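PDB 3PSH: molybdate-binding protein MolA from Haemophilus influenzae, which binds molybdate and tungstate in the periplasm, but not sulfate or phosphate, and serves the ABC transporter MolBCA in low-affinity molybdate import. Local coordinates for residues A[37-49]-A[61-73]. Residues are numbered along the deposited sequence; the frame is centred on the assembly and turned at random.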
ATOM      1  N   ALA A  37      12.179  -7.612 -10.216  1.00 14.43           N
ATOM      2  CA  ALA A  37      13.396  -6.737 -10.215  1.00 15.05           C
ATOM      3  C   ALA A  37      14.336  -7.000  -9.042  1.00 13.33           C
ATOM      4  O   ALA A  37      15.366  -6.318  -8.898  1.00 12.87           O
ATOM      5  CB  ALA A  37      13.004  -5.178 -10.236  1.00 12.10           C
ATOM      6  N   THR A  38      14.087  -8.032  -8.231  1.00 15.03           N
ATOM      7  CA  THR A  38      14.892  -8.126  -6.963  1.00 16.95           C
ATOM      8  C   THR A  38      16.379  -8.468  -7.115  1.00 15.62           C
ATOM      9  O   THR A  38      17.145  -8.229  -6.242  1.00 16.72           O
ATOM     10  CB  THR A  38      14.291  -9.097  -5.952  1.00 17.75           C
ATOM     11  OG1 THR A  38      14.307 -10.360  -6.560  1.00 19.41           O
ATOM     12  CG2 THR A  38      12.813  -8.698  -5.656  1.00 18.38           C
ATOM     13  N   LYS A  39      16.754  -9.012  -8.261  1.00 17.68           N
ATOM     14  CA  LYS A  39      18.177  -9.276  -8.482  1.00 17.53           C
ATOM     15  C   LYS A  39      18.950  -7.956  -8.645  1.00 17.60           C
ATOM     16  O   LYS A  39      20.178  -7.940  -8.615  1.00 17.15           O
ATOM     17  CB  LYS A  39      18.321  -9.950  -9.789  1.00 17.29           C
ATOM     18  CG  LYS A  39      18.076 -11.418  -9.832  1.00 25.20           C
ATOM     19  CD  LYS A  39      17.872 -11.736 -11.318  1.00 37.18           C
ATOM     20  CE  LYS A  39      16.910 -12.910 -11.519  1.00 40.89           C
ATOM     21  NZ  LYS A  39      15.449 -12.517 -11.585  1.00 40.09           N
ATOM     22  N   GLN A  40      18.224  -6.905  -8.934  1.00 15.38           N
ATOM     23  CA  GLN A  40      18.802  -5.533  -9.032  1.00 14.72           C
ATOM     24  C   GLN A  40      18.770  -4.741  -7.745  1.00 14.96           C
ATOM     25  O   GLN A  40      18.999  -3.561  -7.764  1.00 15.38           O
ATOM     26  CB  GLN A  40      18.149  -4.765 -10.176  1.00 16.20           C
ATOM     27  CG  GLN A  40      18.332  -5.472 -11.505  1.00 13.17           C
ATOM     28  CD  GLN A  40      17.351  -4.981 -12.531  1.00 14.72           C
ATOM     29  OE1 GLN A  40      17.522  -3.910 -13.124  1.00 20.68           O
ATOM     30  NE2 GLN A  40      16.212  -5.713 -12.649  1.00 13.96           N
ATOM     31  N   ILE A  41      18.427  -5.395  -6.628  1.00 12.36           N
ATOM     32  CA  ILE A  41      18.381  -4.675  -5.332  1.00 13.24           C
ATOM     33  C   ILE A  41      19.398  -5.302  -4.365  1.00 12.30           C
ATOM     34  O   ILE A  41      19.537  -6.521  -4.346  1.00 13.06           O
ATOM     35  CB  ILE A  41      16.974  -4.900  -4.752  1.00 13.47           C
ATOM     36  CG1 ILE A  41      15.968  -4.116  -5.638  1.00 14.20           C
ATOM     37  CG2 ILE A  41      16.854  -4.419  -3.272  1.00 13.78           C
ATOM     38  CD1 ILE A  41      14.462  -4.600  -5.426  1.00 15.30           C
ATOM     39  N   VAL A  42      20.078  -4.478  -3.579  1.00 15.56           N
ATOM     40  CA  VAL A  42      21.081  -4.980  -2.651  1.00 13.56           C
ATOM     41  C   VAL A  42      20.855  -4.484  -1.221  1.00 15.38           C
ATOM     42  O   VAL A  42      21.604  -4.905  -0.310  1.00 15.47           O
ATOM     43  CB  VAL A  42      22.504  -4.626  -3.080  1.00 13.47           C
ATOM     44  CG1 VAL A  42      22.806  -5.343  -4.432  1.00 14.58           C
ATOM     45  CG2 VAL A  42      22.658  -3.130  -3.061  1.00 12.44           C
ATOM     46  N   GLY A  43      19.847  -3.583  -1.006  1.00 13.83           N
ATOM     47  CA  GLY A  43      19.434  -3.316   0.408  1.00 11.67           C
ATOM     48  C   GLY A  43      17.983  -2.870   0.449  1.00 14.40           C
ATOM     49  O   GLY A  43      17.446  -2.471  -0.563  1.00 14.47           O
ATOM     50  N   VAL A  44      17.406  -3.016   1.621  1.00 12.60           N
ATOM     51  CA  VAL A  44      15.973  -2.694   1.755  1.00 12.60           C
ATOM     52  C   VAL A  44      15.789  -2.107   3.155  1.00 14.20           C
ATOM     53  O   VAL A  44      16.680  -2.299   4.015  1.00 14.49           O
ATOM     54  CB  VAL A  44      15.089  -4.045   1.578  1.00 12.95           C
ATOM     55  CG1 VAL A  44      15.234  -4.649   0.183  1.00 13.93           C
ATOM     56  CG2 VAL A  44      15.381  -5.067   2.643  1.00 14.34           C
ATOM     57  N   LEU A  45      14.679  -1.377   3.382  1.00 12.88           N
ATOM     58  CA  LEU A  45      14.348  -0.866   4.698  1.00 12.25           C
ATOM     59  C   LEU A  45      14.456  -1.930   5.807  1.00 11.52           C
ATOM     60  O   LEU A  45      14.029  -3.064   5.678  1.00 15.12           O
ATOM     61  CB  LEU A  45      12.946  -0.188   4.740  1.00 12.43           C
ATOM     62  CG  LEU A  45      11.719  -1.107   4.481  1.00 14.18           C
ATOM     63  CD1 LEU A  45      10.419  -0.322   4.853  1.00 18.57           C
ATOM     64  CD2 LEU A  45      11.585  -1.733   3.168  1.00 12.24           C
ATOM     65  N   SER A  46      15.019  -1.513   6.914  1.00 13.65           N
ATOM     66  CA  SER A  46      15.257  -2.502   7.980  1.00 15.34           C
ATOM     67  C   SER A  46      13.947  -3.033   8.666  1.00 13.96           C
ATOM     68  O   SER A  46      13.985  -4.144   9.243  1.00 17.91           O
ATOM     69  CB  SER A  46      16.217  -1.887   9.024  1.00 14.94           C
ATOM     70  OG  SER A  46      15.624  -0.753   9.687  1.00 16.73           O
ATOM     71  N   ASN A  47      12.832  -2.265   8.548  1.00 15.21           N
ATOM     72  CA  ASN A  47      11.506  -2.725   9.015  1.00 14.94           C
ATOM     73  C   ASN A  47      10.650  -3.419   7.967  1.00 16.12           C
ATOM     74  O   ASN A  47       9.390  -3.386   8.092  1.00 16.90           O
ATOM     75  CB  ASN A  47      10.788  -1.540   9.696  1.00 15.13           C
ATOM     76  CG  ASN A  47      10.714  -0.299   8.863  1.00 20.49           C
ATOM     77  OD1 ASN A  47      11.536  -0.066   7.950  1.00 17.66           O
ATOM     78  ND2 ASN A  47       9.707   0.559   9.189  1.00 19.53           N
ATOM     79  N   TRP A  48      11.294  -4.028   6.968  1.00 13.02           N
ATOM     80  CA  TRP A  48      10.522  -4.721   5.867  1.00 15.68           C
ATOM     81  C   TRP A  48       9.610  -5.845   6.372  1.00 16.64           C
ATOM     82  O   TRP A  48       8.429  -5.914   5.943  1.00 14.82           O
ATOM     83  CB  TRP A  48      11.427  -5.107   4.711  1.00 16.44           C
ATOM     84  CG  TRP A  48      12.361  -6.236   5.027  1.00 14.99           C
ATOM     85  CD1 TRP A  48      13.654  -6.156   5.565  1.00 13.44           C
ATOM     86  CD2 TRP A  48      12.094  -7.617   4.799  1.00 16.18           C
ATOM     87  NE1 TRP A  48      14.168  -7.445   5.695  1.00 13.64           N
ATOM     88  CE2 TRP A  48      13.245  -8.354   5.209  1.00 16.27           C
ATOM     89  CE3 TRP A  48      10.955  -8.341   4.327  1.00 19.58           C
ATOM     90  CZ2 TRP A  48      13.304  -9.809   5.107  1.00 14.88           C
ATOM     91  CZ3 TRP A  48      11.017  -9.812   4.219  1.00 19.18           C
ATOM     92  CH2 TRP A  48      12.176 -10.505   4.628  1.00 19.22           C
ATOM     93  N   LYS A  49      10.048  -6.641   7.347  1.00 16.28           N
ATOM     94  CA  LYS A  49       9.135  -7.721   7.748  1.00 16.80           C
ATOM     95  C   LYS A  49       7.908  -7.116   8.473  1.00 16.09           C
ATOM     96  O   LYS A  49       6.805  -7.577   8.297  1.00 14.97           O
ATOM     97  CB  LYS A  49       9.875  -8.665   8.723  1.00 18.08           C
ATOM     98  CG  LYS A  49      10.960  -9.479   7.999  1.00 17.82           C
ATOM     99  CD  LYS A  49      11.684 -10.551   8.939  1.00 20.79           C
ATOM    100  CE  LYS A  49      12.867 -11.281   8.190  1.00 16.22           C
ATOM    101  NZ  LYS A  49      13.607 -11.939   9.395  1.00 21.27           N
ATOM    102  N   PRO A  61      11.875 -14.841  -1.074  1.00 18.66           N
ATOM    103  CA  PRO A  61      12.810 -15.348  -0.018  1.00 18.39           C
ATOM    104  C   PRO A  61      14.129 -14.657  -0.053  1.00 18.54           C
ATOM    105  O   PRO A  61      14.875 -14.662   0.930  1.00 18.94           O
ATOM    106  CB  PRO A  61      13.061 -16.809  -0.426  1.00 20.66           C
ATOM    107  CG  PRO A  61      12.136 -17.156  -1.470  1.00 22.60           C
ATOM    108  CD  PRO A  61      11.201 -15.980  -1.738  1.00 17.97           C
ATOM    109  N   GLU A  62      14.461 -14.105  -1.217  1.00 19.60           N
ATOM    110  CA  GLU A  62      15.756 -13.386  -1.353  1.00 19.70           C
ATOM    111  C   GLU A  62      15.873 -12.138  -0.443  1.00 20.16           C
ATOM    112  O   GLU A  62      16.994 -11.635  -0.175  1.00 20.11           O
ATOM    113  CB  GLU A  62      16.075 -13.098  -2.856  1.00 20.48           C
ATOM    114  CG  GLU A  62      15.092 -12.119  -3.533  1.00 23.38           C
ATOM    115  CD  GLU A  62      13.711 -12.733  -4.023  1.00 20.81           C
ATOM    116  OE1 GLU A  62      13.336 -13.850  -3.583  1.00 21.44           O
ATOM    117  OE2 GLU A  62      13.010 -12.053  -4.831  1.00 21.59           O
ATOM    118  N   LEU A  63      14.720 -11.710   0.126  1.00 18.20           N
ATOM    119  CA  LEU A  63      14.749 -10.595   1.049  1.00 20.02           C
ATOM    120  C   LEU A  63      15.433 -10.936   2.403  1.00 19.30           C
ATOM    121  O   LEU A  63      15.882 -10.053   3.091  1.00 20.78           O
ATOM    122  CB  LEU A  63      13.346  -9.984   1.264  1.00 18.36           C
ATOM    123  CG  LEU A  63      12.611  -9.474   0.034  1.00 23.34           C
ATOM    124  CD1 LEU A  63      11.282  -8.800   0.547  1.00 21.77           C
ATOM    125  CD2 LEU A  63      13.500  -8.466  -0.713  1.00 19.55           C
ATOM    126  N   GLU A  64      15.458 -12.200   2.742  1.00 21.76           N
ATOM    127  CA  GLU A  64      15.883 -12.671   4.051  1.00 23.62           C
ATOM    128  C   GLU A  64      17.342 -12.327   4.378  1.00 24.69           C
ATOM    129  O   GLU A  64      17.648 -11.977   5.512  1.00 28.00           O
ATOM    130  CB  GLU A  64      15.683 -14.166   4.104  1.00 23.01           C
ATOM    131  CG  GLU A  64      15.833 -14.766   5.536  1.00 29.67           C
ATOM    132  CD  GLU A  64      14.791 -14.228   6.513  1.00 32.29           C
ATOM    133  OE1 GLU A  64      13.602 -14.572   6.444  1.00 30.32           O
ATOM    134  OE2 GLU A  64      15.194 -13.479   7.376  1.00 32.02           O
ATOM    135  N   ASN A  65      18.193 -12.381   3.371  1.00 25.25           N
ATOM    136  CA  ASN A  65      19.648 -12.062   3.565  1.00 26.70           C
ATOM    137  C   ASN A  65      20.030 -10.714   2.959  1.00 25.21           C
ATOM    138  O   ASN A  65      21.231 -10.337   2.808  1.00 25.83           O
ATOM    139  CB  ASN A  65      20.489 -13.183   2.947  1.00 28.84           C
ATOM    140  CG  ASN A  65      20.296 -14.547   3.655  1.00 33.36           C
ATOM    141  OD1 ASN A  65      20.260 -15.573   2.988  1.00 40.39           O
ATOM    142  ND2 ASN A  65      20.188 -14.546   4.977  1.00 26.65           N
ATOM    143  N   MET A  66      19.011  -9.937   2.584  1.00 20.87           N
ATOM    144  CA  MET A  66      19.235  -8.607   2.109  1.00 20.51           C
ATOM    145  C   MET A  66      19.807  -7.682   3.192  1.00 18.57           C
ATOM    146  O   MET A  66      19.320  -7.621   4.354  1.00 17.41           O
ATOM    147  CB  MET A  66      17.913  -8.012   1.647  1.00 21.62           C
ATOM    148  CG  MET A  66      17.877  -7.048   0.519  1.00 24.42           C
ATOM    149  SD  MET A  66      18.617  -7.418  -1.104  1.00 25.01           S
ATOM    150  CE  MET A  66      17.356  -8.212  -2.055  1.00 24.08           C
ATOM    151  N   ALA A  67      20.873  -6.958   2.848  1.00 16.70           N
ATOM    152  CA  ALA A  67      21.327  -5.872   3.697  1.00 15.35           C
ATOM    153  C   ALA A  67      20.220  -4.776   3.990  1.00 16.50           C
ATOM    154  O   ALA A  67      19.326  -4.586   3.129  1.00 16.58           O
ATOM    155  CB  ALA A  67      22.544  -5.172   3.040  1.00 14.68           C
ATOM    156  N   MET A  68      20.297  -4.086   5.130  1.00 13.50           N
ATOM    157  CA  MET A  68      19.271  -3.085   5.619  1.00 14.32           C
ATOM    158  C   MET A  68      19.942  -1.838   6.136  1.00 14.75           C
ATOM    159  O   MET A  68      20.139  -1.649   7.362  1.00 16.03           O
ATOM    160  CB  MET A  68      18.442  -3.774   6.731  1.00 12.74           C
ATOM    161  CG  MET A  68      17.606  -4.887   6.131  1.00 14.20           C
ATOM    162  SD  MET A  68      16.757  -5.859   7.445  1.00 18.34           S
ATOM    163  CE  MET A  68      18.089  -6.916   8.073  1.00 18.75           C
ATOM    164  N   PRO A  69      20.327  -0.946   5.227  1.00 15.10           N
ATOM    165  CA  PRO A  69      21.140   0.208   5.598  1.00 15.52           C
ATOM    166  C   PRO A  69      20.357   1.447   5.972  1.00 15.01           C
ATOM    167  O   PRO A  69      20.910   2.528   5.997  1.00 15.84           O
ATOM    168  CB  PRO A  69      21.965   0.456   4.321  1.00 15.60           C
ATOM    169  CG  PRO A  69      20.981   0.200   3.199  1.00 13.67           C
ATOM    170  CD  PRO A  69      20.318  -1.108   3.744  1.00 14.79           C
ATOM    171  N   GLY A  70      19.032   1.303   6.150  1.00 14.92           N
ATOM    172  CA  GLY A  70      18.206   2.451   6.557  1.00 11.95           C
ATOM    173  C   GLY A  70      16.765   1.941   6.735  1.00 12.49           C
ATOM    174  O   GLY A  70      16.621   0.791   6.701  1.00 13.74           O
ATOM    175  N   ASP A  71      15.863   2.878   6.987  1.00 12.33           N
ATOM    176  CA  ASP A  71      14.406   2.534   7.030  1.00 14.32           C
ATOM    177  C   ASP A  71      13.621   3.671   6.436  1.00 13.98           C
ATOM    178  O   ASP A  71      14.109   4.408   5.541  1.00 15.28           O
ATOM    179  CB  ASP A  71      14.062   2.127   8.512  1.00 17.41           C
ATOM    180  CG  ASP A  71      14.162   3.250   9.526  1.00 21.64           C
ATOM    181  OD1 ASP A  71      14.369   4.378   9.213  1.00 14.73           O
ATOM    182  OD2 ASP A  71      14.072   2.989  10.748  1.00 25.91           O
ATOM    183  N   LEU A  72      12.318   3.791   6.819  1.00 13.10           N
ATOM    184  CA  LEU A  72      11.586   4.846   6.132  1.00 12.97           C
ATOM    185  C   LEU A  72      12.005   6.321   6.306  1.00 12.62           C
ATOM    186  O   LEU A  72      11.827   7.187   5.367  1.00 14.13           O
ATOM    187  CB  LEU A  72      10.082   4.787   6.527  1.00 15.96           C
ATOM    188  CG  LEU A  72       9.335   3.550   6.054  1.00 13.66           C
ATOM    189  CD1 LEU A  72       8.086   3.355   6.903  1.00 13.49           C
ATOM    190  CD2 LEU A  72       8.998   3.654   4.604  1.00 14.20           C
ATOM    191  N   ASN A  73      12.522   6.605   7.509  1.00 13.88           N
ATOM    192  CA  ASN A  73      12.824   8.008   7.808  1.00 14.69           C
ATOM    193  C   ASN A  73      14.233   8.253   8.398  1.00 14.13           C
ATOM    194  O   ASN A  73      14.544   9.263   8.947  1.00 15.87           O
ATOM    195  CB  ASN A  73      11.705   8.590   8.712  1.00 16.78           C
ATOM    196  CG  ASN A  73      11.679   7.914  10.056  1.00 20.50           C
ATOM    197  OD1 ASN A  73      12.515   7.038  10.382  1.00 22.54           O
ATOM    198  ND2 ASN A  73      10.612   8.217  10.802  1.00 28.39           N
TER
HETATM  199  O   HOH W   1      22.476  -7.402   0.377  1.00 25.73           O
HETATM  200  O   HOH W   2      16.895  -8.773   5.203  1.00 18.03           O
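Val44 and Ser46 hold the chain of 61-73 through two backbone hydrogen bonds. Val44 N donates to Ala67 O at 2.9 Å, and Ser46 N donates to Gly70 O at 2.8 Å. Between them, Met68 CA makes a CA-H...O contact with Val44 O at 3.1 Å. One water bridges Val42 O and Ala67 N. A second takes a weak bond from Trp48 NE1 and lies within bonding distance of Leu63 O and Met66 O.

The indole of Trp48 is packed on both faces and at its edge. Leu63 CB sits over one face in a CH-pi contact, 3.8 Å from the centroid of the six-membered ring of Trp48. Lys49 CG lies over the opposite face. Met68 has CG anti to its carbonyl carbon (chi1 -68°) and is extended at chi2 (173°), which brings SD to the indole edge near NE1 and CD1. This is a Met-aromatic contact made in the ring plane.

Met66 is bent at chi2 and chi3, so that CE turns back to Ile41. Its CG packs on Val44 CG1 at 3.6 Å, while its CE reaches Ile41 CG2. Leu45 and Leu72 lie side by side.

Two polar pairs link side chains across the contact; Thr38 is buried, whereas Glu62, Lys49 and Glu64 are exposed. Thr38 OG1 donates to Glu62 OE2 at 2.7 Å, on the anti side of the carboxylate, tilted 25° out of its plane. The extended chain of Lys49 brings NZ to the syn lone pair of Glu64 OE2, a 3.0 Å salt bridge. Asn47 OD1 is buried against Asp71 CB and has no polar partner.

Strand 41-44 is an outermost strand of a four-stranded parallel sheet, beside strand 21-24. The loop 61-73 runs along it, and Leu45 also touches the molybdate-binding residue His26. The contact belongs to one alpha/beta lobe of a periplasmic binding protein, beside its molybdate site.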